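Nickel ABC transporter (Nickel-binding protein) (Bacillus halodurans, PDB 3T66) probably binds a nickel complex or peptide outside the cell and passes it to an ABC transporter for uptake. Local coordinates at residues A[26-29]-A[35-38]; A[41-46]-A[179-184]; A[80-85]-A[161-166]. All coordinates share one frame; numbering follows the deposited sequence.

Interaction 1. Residues A[26-29]-A[35-38]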
# COMPACT_ATOMS: atom_id res chain seq x y z
N LEU A 26 7.23 -1.31 -21.33
CA LEU A 26 8.01 -1.86 -20.24
C LEU A 26 9.08 -0.85 -19.89
O LEU A 26 10.15 -1.19 -19.38
CB LEU A 26 8.63 -3.22 -20.58
CG LEU A 26 7.66 -4.38 -20.80
CD1 LEU A 26 8.35 -5.59 -21.40
CD2 LEU A 26 7.03 -4.78 -19.53
N ASP A 27 8.81 0.41 -20.16
CA ASP A 27 9.71 1.40 -19.66
C ASP A 27 9.50 1.59 -18.14
O ASP A 27 8.53 2.26 -17.73
CB ASP A 27 9.49 2.68 -20.39
CG ASP A 27 10.49 3.71 -20.02
OD1 ASP A 27 10.63 4.68 -20.78
OD2 ASP A 27 11.16 3.56 -18.96
N PRO A 28 10.40 1.04 -17.30
CA PRO A 28 10.17 1.13 -15.85
C PRO A 28 9.98 2.55 -15.38
O PRO A 28 9.46 2.80 -14.30
CB PRO A 28 11.46 0.57 -15.27
CG PRO A 28 12.48 0.90 -16.29
CD PRO A 28 11.78 0.63 -17.58
N HIS A 29 10.39 3.50 -16.20
CA HIS A 29 10.22 4.89 -15.86
C HIS A 29 8.88 5.52 -16.18
O HIS A 29 8.38 6.28 -15.37
CB HIS A 29 11.37 5.72 -16.42
CG HIS A 29 12.69 5.32 -15.86
ND1 HIS A 29 13.89 5.63 -16.46
CD2 HIS A 29 13.00 4.60 -14.76
CE1 HIS A 29 14.88 5.13 -15.75
NE2 HIS A 29 14.37 4.49 -14.71
N ILE A 35 5.55 -3.52 -13.76
CA ILE A 35 5.71 -4.85 -14.26
C ILE A 35 7.18 -5.19 -14.39
O ILE A 35 7.58 -6.29 -14.06
CB ILE A 35 4.94 -4.99 -15.55
CG1 ILE A 35 3.46 -4.58 -15.26
CG2 ILE A 35 5.20 -6.35 -16.19
CD1 ILE A 35 2.30 -5.59 -15.59
N PRO A 36 8.00 -4.24 -14.83
CA PRO A 36 9.43 -4.57 -14.88
C PRO A 36 9.93 -5.22 -13.61
O PRO A 36 10.54 -6.30 -13.67
CB PRO A 36 10.07 -3.21 -15.07
CG PRO A 36 9.07 -2.52 -16.00
CD PRO A 36 7.71 -2.96 -15.51
N VAL A 37 9.66 -4.60 -12.47
CA VAL A 37 10.07 -5.15 -11.19
C VAL A 37 9.28 -6.41 -10.86
O VAL A 37 9.86 -7.38 -10.33
CB VAL A 37 9.97 -4.10 -10.07
CG1 VAL A 37 10.23 -4.71 -8.69
CG2 VAL A 37 10.96 -3.00 -10.32
N ARG A 38 7.99 -6.41 -11.19
CA ARG A 38 7.14 -7.57 -10.90
C ARG A 38 7.56 -8.87 -11.60
O ARG A 38 7.46 -9.98 -11.05
CB ARG A 38 5.67 -7.25 -11.10
CG ARG A 38 5.21 -6.26 -10.05
CD ARG A 38 3.78 -5.80 -10.24
NE ARG A 38 3.51 -4.60 -9.44
CZ ARG A 38 2.33 -4.26 -8.94
NH1 ARG A 38 1.29 -5.05 -9.11
NH2 ARG A 38 2.19 -3.16 -8.23

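Interaction 2. Residues A[41-46]-A[179-184]. With CA (calcium ion), chain B.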
# COMPACT_ATOMS: atom_id res chain seq x y z
N ILE A 41 12.68 -8.24 -13.99
CA ILE A 41 13.67 -7.72 -14.92
C ILE A 41 14.60 -6.74 -14.20
O ILE A 41 15.81 -6.63 -14.51
CB ILE A 41 12.99 -6.99 -16.11
CG1 ILE A 41 12.11 -7.96 -16.88
CG2 ILE A 41 14.01 -6.42 -17.03
CD1 ILE A 41 10.88 -7.36 -17.44
N THR A 42 14.02 -6.09 -13.22
CA THR A 42 14.45 -4.79 -12.80
C THR A 42 14.28 -4.69 -11.29
O THR A 42 13.39 -5.34 -10.73
CB THR A 42 13.59 -3.75 -13.60
OG1 THR A 42 14.41 -3.12 -14.59
CG2 THR A 42 12.97 -2.66 -12.73
N GLU A 43 15.15 -3.90 -10.64
CA GLU A 43 15.20 -3.76 -9.17
C GLU A 43 15.54 -2.35 -8.71
O GLU A 43 15.94 -1.51 -9.50
CB GLU A 43 16.26 -4.70 -8.63
CG GLU A 43 16.06 -6.11 -9.06
CD GLU A 43 17.25 -6.99 -8.79
OE1 GLU A 43 18.40 -6.52 -8.97
OE2 GLU A 43 17.06 -8.16 -8.39
N THR A 44 15.47 -2.09 -7.42
CA THR A 44 15.55 -0.70 -6.97
C THR A 44 16.74 -0.59 -6.06
O THR A 44 17.29 -1.62 -5.68
CB THR A 44 14.28 -0.34 -6.19
OG1 THR A 44 14.03 -1.39 -5.25
CG2 THR A 44 13.04 -0.18 -7.15
N LEU A 45 17.14 0.62 -5.68
CA LEU A 45 18.26 0.77 -4.75
C LEU A 45 17.93 0.23 -3.36
O LEU A 45 18.80 -0.20 -2.57
CB LEU A 45 18.68 2.23 -4.63
CG LEU A 45 19.09 3.00 -5.90
CD1 LEU A 45 19.43 4.47 -5.65
CD2 LEU A 45 20.26 2.36 -6.54
N VAL A 46 16.66 0.19 -3.06
CA VAL A 46 16.26 -0.02 -1.71
C VAL A 46 14.94 -0.71 -1.80
O VAL A 46 14.28 -0.53 -2.79
CB VAL A 46 16.26 1.33 -1.06
CG1 VAL A 46 15.04 1.59 -0.35
CG2 VAL A 46 17.43 1.40 -0.14
N ASP A 179 22.08 -15.68 -15.96
CA ASP A 179 22.95 -16.68 -15.32
C ASP A 179 23.84 -16.10 -14.24
O ASP A 179 24.15 -16.81 -13.28
CB ASP A 179 23.76 -17.50 -16.35
CG ASP A 179 22.91 -18.55 -17.11
OD1 ASP A 179 21.77 -18.83 -16.67
OD2 ASP A 179 23.36 -19.11 -18.14
N GLU A 180 24.19 -14.81 -14.35
CA GLU A 180 25.09 -14.13 -13.38
C GLU A 180 24.43 -13.12 -12.46
O GLU A 180 25.04 -12.15 -12.04
CB GLU A 180 26.19 -13.40 -14.12
CG GLU A 180 26.71 -14.14 -15.38
CD GLU A 180 27.64 -15.31 -15.04
OE1 GLU A 180 28.18 -15.34 -13.89
OE2 GLU A 180 27.81 -16.20 -15.92
N TYR A 181 23.15 -13.35 -12.18
CA TYR A 181 22.36 -12.47 -11.34
C TYR A 181 23.11 -12.31 -10.03
O TYR A 181 23.55 -13.30 -9.48
CB TYR A 181 21.01 -13.11 -11.07
CG TYR A 181 20.21 -12.34 -10.08
CD1 TYR A 181 20.00 -10.98 -10.24
CD2 TYR A 181 19.68 -12.96 -8.97
CE1 TYR A 181 19.28 -10.26 -9.32
CE2 TYR A 181 18.96 -12.26 -8.04
CZ TYR A 181 18.76 -10.91 -8.22
OH TYR A 181 18.03 -10.21 -7.28
N TRP A 182 23.22 -11.09 -9.52
CA TRP A 182 24.09 -10.80 -8.38
C TRP A 182 23.70 -11.46 -7.07
O TRP A 182 24.52 -11.59 -6.16
CB TRP A 182 24.15 -9.31 -8.16
CG TRP A 182 22.83 -8.74 -7.69
CD1 TRP A 182 21.80 -8.33 -8.47
CD2 TRP A 182 22.43 -8.49 -6.32
NE1 TRP A 182 20.78 -7.86 -7.68
CE2 TRP A 182 21.14 -7.94 -6.36
CE3 TRP A 182 23.05 -8.68 -5.07
CZ2 TRP A 182 20.44 -7.59 -5.20
CZ3 TRP A 182 22.35 -8.33 -3.90
CH2 TRP A 182 21.06 -7.78 -3.98
N ASP A 183 22.45 -11.88 -6.94
CA ASP A 183 22.03 -12.47 -5.67
C ASP A 183 21.70 -13.96 -5.81
O ASP A 183 21.08 -14.56 -4.93
CB ASP A 183 20.84 -11.72 -5.08
CG ASP A 183 20.83 -11.74 -3.58
OD1 ASP A 183 21.88 -12.07 -3.01
OD2 ASP A 183 19.82 -11.42 -2.96
N GLY A 184 22.12 -14.56 -6.91
CA GLY A 184 22.05 -16.01 -7.00
C GLY A 184 20.96 -16.39 -7.97
O GLY A 184 19.82 -15.98 -7.82
CA CA B . 22.68 -20.06 -20.25

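Interaction 3. Residues A[80-85]-A[161-166]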
# COMPACT_ATOMS: atom_id res chain seq x y z
N THR A 80 25.89 -6.68 -11.72
CA THR A 80 25.98 -6.45 -13.14
C THR A 80 24.60 -6.49 -13.76
O THR A 80 23.74 -7.29 -13.35
CB THR A 80 26.79 -7.57 -13.88
OG1 THR A 80 26.10 -8.84 -13.79
CG2 THR A 80 28.27 -7.68 -13.38
N PHE A 81 24.41 -5.65 -14.79
CA PHE A 81 23.21 -5.73 -15.63
C PHE A 81 23.17 -7.03 -16.43
O PHE A 81 24.17 -7.67 -16.66
CB PHE A 81 23.10 -4.54 -16.60
CG PHE A 81 23.03 -3.21 -15.91
CD1 PHE A 81 21.81 -2.65 -15.55
CD2 PHE A 81 24.20 -2.49 -15.63
CE1 PHE A 81 21.76 -1.41 -14.88
CE2 PHE A 81 24.15 -1.25 -14.96
CZ PHE A 81 22.95 -0.73 -14.58
N GLN A 82 21.97 -7.40 -16.85
CA GLN A 82 21.73 -8.56 -17.67
C GLN A 82 22.60 -8.59 -18.90
O GLN A 82 22.93 -9.67 -19.43
CB GLN A 82 20.26 -8.58 -18.07
CG GLN A 82 19.33 -9.15 -17.00
CD GLN A 82 18.17 -8.26 -16.72
OE1 GLN A 82 17.98 -7.26 -17.39
NE2 GLN A 82 17.40 -8.59 -15.68
N ASN A 83 23.01 -7.43 -19.38
CA ASN A 83 23.83 -7.41 -20.57
C ASN A 83 25.29 -7.58 -20.20
O ASN A 83 26.10 -7.66 -21.06
CB ASN A 83 23.61 -6.14 -21.38
CG ASN A 83 24.18 -4.91 -20.70
OD1 ASN A 83 24.84 -5.02 -19.66
ND2 ASN A 83 23.92 -3.74 -21.27
N GLY A 84 25.62 -7.63 -18.91
CA GLY A 84 27.00 -7.86 -18.48
C GLY A 84 27.72 -6.63 -17.93
O GLY A 84 28.62 -6.78 -17.11
N LYS A 85 27.34 -5.42 -18.36
CA LYS A 85 28.05 -4.20 -17.94
C LYS A 85 28.03 -4.04 -16.41
O LYS A 85 27.05 -4.48 -15.75
CB LYS A 85 27.49 -2.94 -18.64
N PRO A 161 16.99 -11.07 -11.84
CA PRO A 161 17.18 -12.47 -12.15
C PRO A 161 16.51 -12.92 -13.47
O PRO A 161 16.70 -14.07 -13.88
CB PRO A 161 16.42 -13.13 -11.00
CG PRO A 161 15.27 -12.22 -10.79
CD PRO A 161 16.02 -10.90 -10.76
N PHE A 162 15.71 -12.09 -14.13
CA PHE A 162 15.17 -12.55 -15.43
C PHE A 162 15.39 -11.54 -16.49
O PHE A 162 15.01 -10.39 -16.34
CB PHE A 162 13.69 -13.01 -15.39
CG PHE A 162 13.52 -14.21 -14.59
CD1 PHE A 162 13.90 -15.42 -15.08
CD2 PHE A 162 13.14 -14.12 -13.29
CE1 PHE A 162 13.84 -16.55 -14.30
CE2 PHE A 162 13.07 -15.24 -12.47
CZ PHE A 162 13.43 -16.45 -12.97
N ALA A 163 16.03 -11.95 -17.55
CA ALA A 163 16.15 -11.02 -18.63
C ALA A 163 14.98 -11.21 -19.60
O ALA A 163 14.36 -12.27 -19.69
CB ALA A 163 17.49 -11.15 -19.32
N LEU A 164 14.71 -10.15 -20.35
CA LEU A 164 13.59 -10.10 -21.25
C LEU A 164 13.95 -10.81 -22.54
O LEU A 164 14.97 -10.53 -23.13
CB LEU A 164 13.25 -8.64 -21.49
CG LEU A 164 12.09 -8.37 -22.42
CD1 LEU A 164 10.82 -9.05 -21.97
CD2 LEU A 164 11.93 -6.87 -22.35
N GLU A 165 13.11 -11.74 -22.98
CA GLU A 165 13.39 -12.46 -24.21
C GLU A 165 12.61 -11.84 -25.35
O GLU A 165 13.18 -11.67 -26.42
CB GLU A 165 13.00 -13.94 -24.08
CG GLU A 165 13.66 -14.85 -25.11
CD GLU A 165 12.71 -15.92 -25.64
OE1 GLU A 165 11.82 -15.60 -26.47
OE2 GLU A 165 12.87 -17.10 -25.23
N SER A 166 11.34 -11.51 -25.09
CA SER A 166 10.33 -11.18 -26.11
C SER A 166 9.22 -10.39 -25.45
O SER A 166 8.92 -10.59 -24.28
CB SER A 166 9.69 -12.46 -26.70
OG SER A 166 8.30 -12.58 -26.36

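Interaction 1. Residues A[26-29]-A[35-38]
Pro28 and Pro36 bring the two backbones to within 5.8 Å, CA to CA, where the loop that follows strand 14-19 passes beside the short helix 35-38. The two proline rings make the central contact. CG of Pro36 lies 3.8 Å from Pro28 CA, and the CB atoms of Pro28 and Pro36 are 4.0 Å apart, so the ring of Pro36 is laid against both the backbone and the side chain of the other proline. Proline suits position 36 because the first turn of a helix has backbone N atoms that need no acceptor within the helix, and its compact ring puts carbon directly against the loop. The same CG also meets the loop backbone, 3.8 Å from Leu26 O, a van der Waals approach to a carbonyl.

Leu26 adds the second apolar patch. Its CG stands beside the backbone N, anti to the carbonyl carbon (chi1 -66°), and the branch ends with CD2 4.1 Å from Ile35 CG2. Only the CG2 branch of Ile35 serves the loop; the rest of the side chain leads away, and Ile35 packs on Phe19 of strand 14-19. Leu26 also rests on Leu164 and Phe167 of strand 162-168, which places this loop between helix 35-38 and that strand. Between Leu26 and Pro28, Asp27 points away from the helix, and its carboxylate forms a salt bridge with Arg98 of helix 89-100.

Across this buried contact the partners are carbon against carbon, with one carbonyl oxygen touching a ring. The joining therefore rests on shape and the exclusion of water, not on directional bonds.

Interaction 2. Residues A[41-46]-A[179-184]
Glu43 meets Tyr181 and Trp182 at the head of a type I beta turn, Tyr181 to Gly184, in the loop that joins the neighbouring antiparallel strands 172-177 and 190-195. One carboxylate receives both aromatic donors, one on each oxygen. Trp182 NE1 gives its hydrogen to Glu43 OE1 at 3.0 Å in a nearly straight bond (166°), with the oxygen close to the indole plane and the carboxylate turned 75° from it. Tyr181 OH donates to Glu43 OE2 at 2.5 Å, meeting the syn lone pair of that oxygen. Glutamate fits because its extended chain carries two acceptors across a gap that leaves the backbones far apart, the nearest CA atoms, of Glu43 and Trp182, being 11.4 Å distant. A third donor, Thr159 OG1, also bonds to OE1, so three donors grip the buried carboxylate and fix its rotation, which would favour its charged form.

With an alanine here both oxygens go, and the indole N-H and the phenol would probably be left without their shared acceptor, the tyrosine ring freer to shift.

Gly184 N closes the turn on Tyr181 O at 3.2 Å, and the positive phi of Gly184 (108°) is one that glycine adopts readily. Trp182 meets the ring of Trp58. At the start of this loop Asp179 binds the calcium ion through OD2 at 2.4 Å, while its OD1 forms a salt bridge with Arg177 NE.

Interaction 3. Residues A[80-85]-A[161-166]
Gln82 and Ala163 supply the apolar part of this contact. The methylene CG of Gln82 lies 3.6 Å from Ala163 CB, and Gln82 CB is 4.0 Å from the same methyl, so the stem of the glutamine lies along the alanine. A small residue suits position 163, since the glutamine passes close to the strand backbone, with its CD 3.9 Å from Ala163 CA.

The polar end is occupied by backbone. The bend at chi2 (130°) carries the amide past Ala163 to Phe162 O; Gln82 NE2 is 3.1 Å from that oxygen, but the angle is too poor for a hydrogen bond. The amide's firm partners lie beside the contact: OE1 accepts from Gly158 N, while NE2 donates to Gly160 O and to Ile41 O. A glutamine fits because it can give and accept at one site.

The strand side belongs to strand 162-168, which pairs antiparallel with 172-177, and Glu165 and Ser166 form a classic beta bulge opposite Glu174. Gln82 sits in a type I beta turn from Phe81 to Gly84.

Backbone and side-chain bonds fix that turn. Gly84 N donates to Phe81 O at 2.7 Å, and Lys85 N reaches Asn83 OD1 at 2.8 Å, an Asx turn. Asn83 ND2 donates to the carboxylates of Asp146 and Glu149.

How the interactions relate
The three contacts form one cluster on the same side of the chain's centre, their centres 9 to 14 Å apart. Interaction 1 closes first along the chain; interaction 2 spans a long stretch, within which interaction 3 lies. Pro36 O and Ile41 N, 2.9 Å apart in a probable hydrogen bond, tie helix 35-38 to the loop that carries Glu43, and Leu26 CD1 packs 3.9 Å from Leu164 CD2 on strand 162-168. Tyr181 CD1 lies 3.4 Å from Pro161 N, linking interactions 2 and 3. Interactions 2 and 3 bring together segments far apart in sequence, beside the local contact of interaction 1, near strand 162-168 and its partner 172-177, whose following loop holds the calcium site.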